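Local coordinates for protein integral membrane indolylacetylinositol arabinosyltransferase EmbC (PDB 7BVE) that probably transfers arabinose units onto growing arabinan chains of the mycobacterial cell wall, working as a membrane-embedded glycosyltransferase, at residues T117-P129 against V170-Q182. Sequence-based numbering, arbitrary orientation.
Sequences TVIVRNTPVVSAP and VRGERSGYDFRPQ
Arg121 reaches from the hairpin turn between strands 115-120 and 123-129 to the loop that follows strand 171-175. Its CB lies at the edge of the Phe179 ring, 3.9 Å from CD1 of Phe179. CG touches the same ring atom. The chain then bends at chi2 and chi3 (64° and 60°), which turns the guanidinium away from the ring and toward the backbone of Arg180. NE and CZ pass near the carbonyl oxygen of Arg180 without bonding it. Arg121 NH2 donates to Arg180 O at 2.8 Å, nearly straight (169°). The oxygen sits in the guanidinium plane, and the donor sits in the carbonyl plane. NH1 has a weak bond to Asp104 O.

CD2 of Tyr177 lies over one face of the Phe179 ring, near its rim. CG2 of Thr123 comes within 4.3 Å of Phe179 CE1. Thr123 OG1 bonds back to Val120 O at 2.9 Å, across the type I' turn.

Farther along, side chains meet both methyls and carbonyls. Val125 CG1 lies 3.4 Å from Gly172 O. Val126 CG2 meets Val170 CG2 at 3.8 Å, with the two side chains crossing at about a right angle. Val126 also touches Phe154 of the neighbouring strand 149-155. Arg174 brings one face of its guanidinium over Pro124 O, but this is not a hydrogen bond; its NH1 bonds Glu173 O instead.

Strands 123-129 and 171-175 run antiparallel but are the outermost strands of separate sheets. The edges of these two sheets come together here, consistent with the concanavalin-like β-sandwich.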
# COMPACT_ATOMS: atom_id res chain seq x y z
N THR A 117 43.87 -10.07 25.00
CA THR A 117 42.43 -10.38 25.21
C THR A 117 41.87 -11.10 23.98
O THR A 117 42.54 -11.06 22.92
CB THR A 117 41.64 -9.10 25.51
OG1 THR A 117 41.80 -8.21 24.40
CG2 THR A 117 42.09 -8.41 26.78
N VAL A 118 40.73 -11.76 24.15
CA VAL A 118 40.06 -12.48 23.03
C VAL A 118 38.63 -11.95 22.94
O VAL A 118 37.82 -12.29 23.82
CB VAL A 118 40.08 -14.01 23.24
CG1 VAL A 118 39.30 -14.74 22.16
CG2 VAL A 118 41.50 -14.54 23.32
N ILE A 119 38.34 -11.13 21.93
CA ILE A 119 36.97 -10.55 21.78
C ILE A 119 36.12 -11.53 20.97
O ILE A 119 36.46 -11.78 19.80
CB ILE A 119 37.03 -9.16 21.12
CG1 ILE A 119 37.74 -8.13 22.01
CG2 ILE A 119 35.64 -8.70 20.72
CD1 ILE A 119 38.05 -6.83 21.32
N VAL A 120 35.06 -12.06 21.59
CA VAL A 120 34.15 -13.01 20.89
C VAL A 120 32.78 -12.34 20.79
O VAL A 120 32.21 -11.97 21.84
CB VAL A 120 34.06 -14.35 21.64
CG1 VAL A 120 33.04 -15.29 21.00
CG2 VAL A 120 35.42 -15.03 21.76
N ARG A 121 32.26 -12.21 19.56
CA ARG A 121 30.94 -11.57 19.32
C ARG A 121 30.87 -10.22 20.05
O ARG A 121 29.91 -10.04 20.83
CB ARG A 121 29.81 -12.50 19.77
CG ARG A 121 28.41 -11.98 19.45
CD ARG A 121 28.18 -11.86 17.96
NE ARG A 121 28.32 -13.13 17.27
CZ ARG A 121 28.16 -13.31 15.96
NH1 ARG A 121 27.84 -12.28 15.19
NH2 ARG A 121 28.31 -14.51 15.43
N ASN A 122 31.86 -9.35 19.85
CA ASN A 122 31.84 -7.98 20.46
C ASN A 122 31.86 -7.94 21.99
O ASN A 122 31.61 -6.88 22.52
CB ASN A 122 30.73 -7.07 19.96
CG ASN A 122 31.28 -5.75 19.47
OD1 ASN A 122 32.39 -5.37 19.83
ND2 ASN A 122 30.54 -5.09 18.61
N THR A 123 32.11 -9.03 22.69
CA THR A 123 32.08 -8.93 24.15
C THR A 123 33.32 -9.59 24.71
O THR A 123 33.41 -10.73 24.51
CB THR A 123 30.93 -9.79 24.66
OG1 THR A 123 31.23 -11.16 24.46
CG2 THR A 123 29.61 -9.49 23.99
N PRO A 124 34.16 -9.02 25.59
CA PRO A 124 35.36 -9.72 26.00
C PRO A 124 35.07 -10.98 26.81
O PRO A 124 34.11 -11.02 27.46
CB PRO A 124 36.10 -8.70 26.86
CG PRO A 124 35.46 -7.41 26.47
CD PRO A 124 34.01 -7.76 26.26
N VAL A 125 35.95 -11.97 26.75
CA VAL A 125 35.75 -13.22 27.51
C VAL A 125 36.79 -13.29 28.64
O VAL A 125 36.41 -13.26 29.75
CB VAL A 125 35.75 -14.43 26.56
CG1 VAL A 125 35.71 -15.74 27.28
CG2 VAL A 125 34.59 -14.34 25.60
N VAL A 126 38.06 -13.21 28.36
CA VAL A 126 39.12 -13.32 29.35
C VAL A 126 40.26 -12.40 28.92
O VAL A 126 40.41 -12.08 27.74
CB VAL A 126 39.57 -14.80 29.52
CG1 VAL A 126 40.38 -15.27 28.33
CG2 VAL A 126 40.30 -15.03 30.83
N SER A 127 41.04 -11.93 29.89
CA SER A 127 42.14 -11.01 29.61
C SER A 127 43.22 -11.21 30.66
O SER A 127 42.96 -11.69 31.76
CB SER A 127 41.67 -9.56 29.60
OG SER A 127 40.70 -9.34 28.60
N ALA A 128 44.44 -10.82 30.30
CA ALA A 128 45.59 -10.94 31.20
C ALA A 128 46.71 -10.00 30.77
O ALA A 128 46.88 -9.74 29.58
CB ALA A 128 46.11 -12.37 31.24
N PRO A 129 47.49 -9.46 31.72
CA PRO A 129 48.64 -8.63 31.34
C PRO A 129 49.72 -9.44 30.64
O PRO A 129 49.93 -10.62 30.94
CB PRO A 129 49.14 -8.09 32.69
CG PRO A 129 47.95 -8.15 33.57
CD PRO A 129 47.21 -9.38 33.16
N VAL A 170 41.70 -17.53 36.80
CA VAL A 170 40.95 -16.62 35.93
C VAL A 170 40.30 -17.26 34.70
O VAL A 170 40.95 -17.93 33.90
CB VAL A 170 41.86 -15.44 35.53
CG1 VAL A 170 43.19 -15.94 35.05
CG2 VAL A 170 41.22 -14.58 34.45
N ARG A 171 38.99 -17.07 34.58
CA ARG A 171 38.19 -17.63 33.50
C ARG A 171 37.21 -16.56 33.03
O ARG A 171 37.26 -15.41 33.47
CB ARG A 171 37.43 -18.88 33.96
CG ARG A 171 38.30 -20.06 34.32
CD ARG A 171 37.49 -21.25 34.75
NE ARG A 171 36.77 -21.84 33.63
CZ ARG A 171 35.89 -22.83 33.74
NH1 ARG A 171 35.29 -23.30 32.66
NH2 ARG A 171 35.63 -23.36 34.93
N GLY A 172 36.31 -16.96 32.15
CA GLY A 172 35.25 -16.08 31.72
C GLY A 172 34.25 -16.86 30.89
O GLY A 172 34.64 -17.57 29.97
N GLU A 173 32.97 -16.75 31.21
CA GLU A 173 31.94 -17.49 30.52
C GLU A 173 30.82 -16.54 30.11
O GLU A 173 30.57 -15.54 30.77
CB GLU A 173 31.37 -18.62 31.38
CG GLU A 173 32.34 -19.75 31.67
CD GLU A 173 33.20 -19.47 32.88
OE1 GLU A 173 32.97 -18.45 33.56
OE2 GLU A 173 34.12 -20.28 33.16
N ARG A 174 30.17 -16.87 29.00
CA ARG A 174 29.02 -16.11 28.53
C ARG A 174 27.93 -17.11 28.15
O ARG A 174 28.12 -17.92 27.24
CB ARG A 174 29.37 -15.23 27.34
CG ARG A 174 30.37 -14.13 27.63
CD ARG A 174 29.81 -13.11 28.59
NE ARG A 174 30.69 -11.96 28.76
CZ ARG A 174 31.68 -11.91 29.64
NH1 ARG A 174 31.93 -12.94 30.43
NH2 ARG A 174 32.43 -10.82 29.72
N SER A 175 26.81 -17.07 28.85
CA SER A 175 25.71 -18.00 28.64
C SER A 175 24.41 -17.25 28.44
O SER A 175 24.33 -16.03 28.63
CB SER A 175 25.59 -18.97 29.82
OG SER A 175 26.77 -19.74 29.96
N GLY A 176 23.37 -17.99 28.06
CA GLY A 176 22.07 -17.40 27.85
C GLY A 176 21.85 -16.80 26.49
O GLY A 176 20.82 -16.15 26.26
N TYR A 177 22.79 -16.99 25.57
CA TYR A 177 22.73 -16.45 24.22
C TYR A 177 23.70 -17.24 23.38
O TYR A 177 24.62 -17.87 23.90
CB TYR A 177 23.06 -14.95 24.21
CG TYR A 177 22.94 -14.26 22.88
CD1 TYR A 177 21.70 -14.04 22.29
CD2 TYR A 177 24.07 -13.79 22.22
CE1 TYR A 177 21.59 -13.40 21.08
CE2 TYR A 177 23.97 -13.14 21.01
CZ TYR A 177 22.73 -12.95 20.44
OH TYR A 177 22.62 -12.30 19.23
N ASP A 178 23.47 -17.24 22.07
CA ASP A 178 24.28 -18.02 21.14
C ASP A 178 25.45 -17.15 20.69
O ASP A 178 25.33 -16.32 19.78
CB ASP A 178 23.42 -18.51 19.98
CG ASP A 178 24.02 -19.68 19.26
OD1 ASP A 178 25.17 -20.04 19.56
OD2 ASP A 178 23.33 -20.29 18.42
N PHE A 179 26.60 -17.32 21.34
CA PHE A 179 27.80 -16.54 21.07
C PHE A 179 28.78 -17.26 20.18
O PHE A 179 29.99 -17.14 20.38
CB PHE A 179 28.51 -16.16 22.37
CG PHE A 179 27.78 -15.17 23.22
CD1 PHE A 179 27.78 -13.83 22.88
CD2 PHE A 179 27.14 -15.57 24.38
CE1 PHE A 179 27.12 -12.92 23.67
CE2 PHE A 179 26.49 -14.66 25.16
CZ PHE A 179 26.47 -13.34 24.81
N ARG A 180 28.31 -18.03 19.22
CA ARG A 180 29.25 -18.70 18.34
C ARG A 180 29.80 -17.71 17.33
O ARG A 180 29.04 -16.90 16.78
CB ARG A 180 28.60 -19.88 17.64
CG ARG A 180 28.45 -21.07 18.54
CD ARG A 180 27.88 -22.27 17.82
NE ARG A 180 26.46 -22.14 17.55
CZ ARG A 180 25.76 -23.02 16.86
NH1 ARG A 180 24.47 -22.84 16.67
NH2 ARG A 180 26.35 -24.10 16.38
N PRO A 181 31.11 -17.71 17.08
CA PRO A 181 31.68 -16.77 16.13
C PRO A 181 31.54 -17.23 14.69
O PRO A 181 31.48 -18.43 14.40
CB PRO A 181 33.16 -16.73 16.55
CG PRO A 181 33.40 -18.04 17.13
CD PRO A 181 32.15 -18.44 17.82
N GLN A 182 31.49 -16.26 13.78
CA GLN A 182 31.47 -16.56 12.36
C GLN A 182 32.88 -16.81 11.84
O GLN A 182 33.82 -16.09 12.19
CB GLN A 182 30.81 -15.41 11.59
CG GLN A 182 30.78 -15.61 10.10
CD GLN A 182 29.95 -14.59 9.37
OE1 GLN A 182 29.33 -13.73 9.98
NE2 GLN A 182 29.95 -14.66 8.05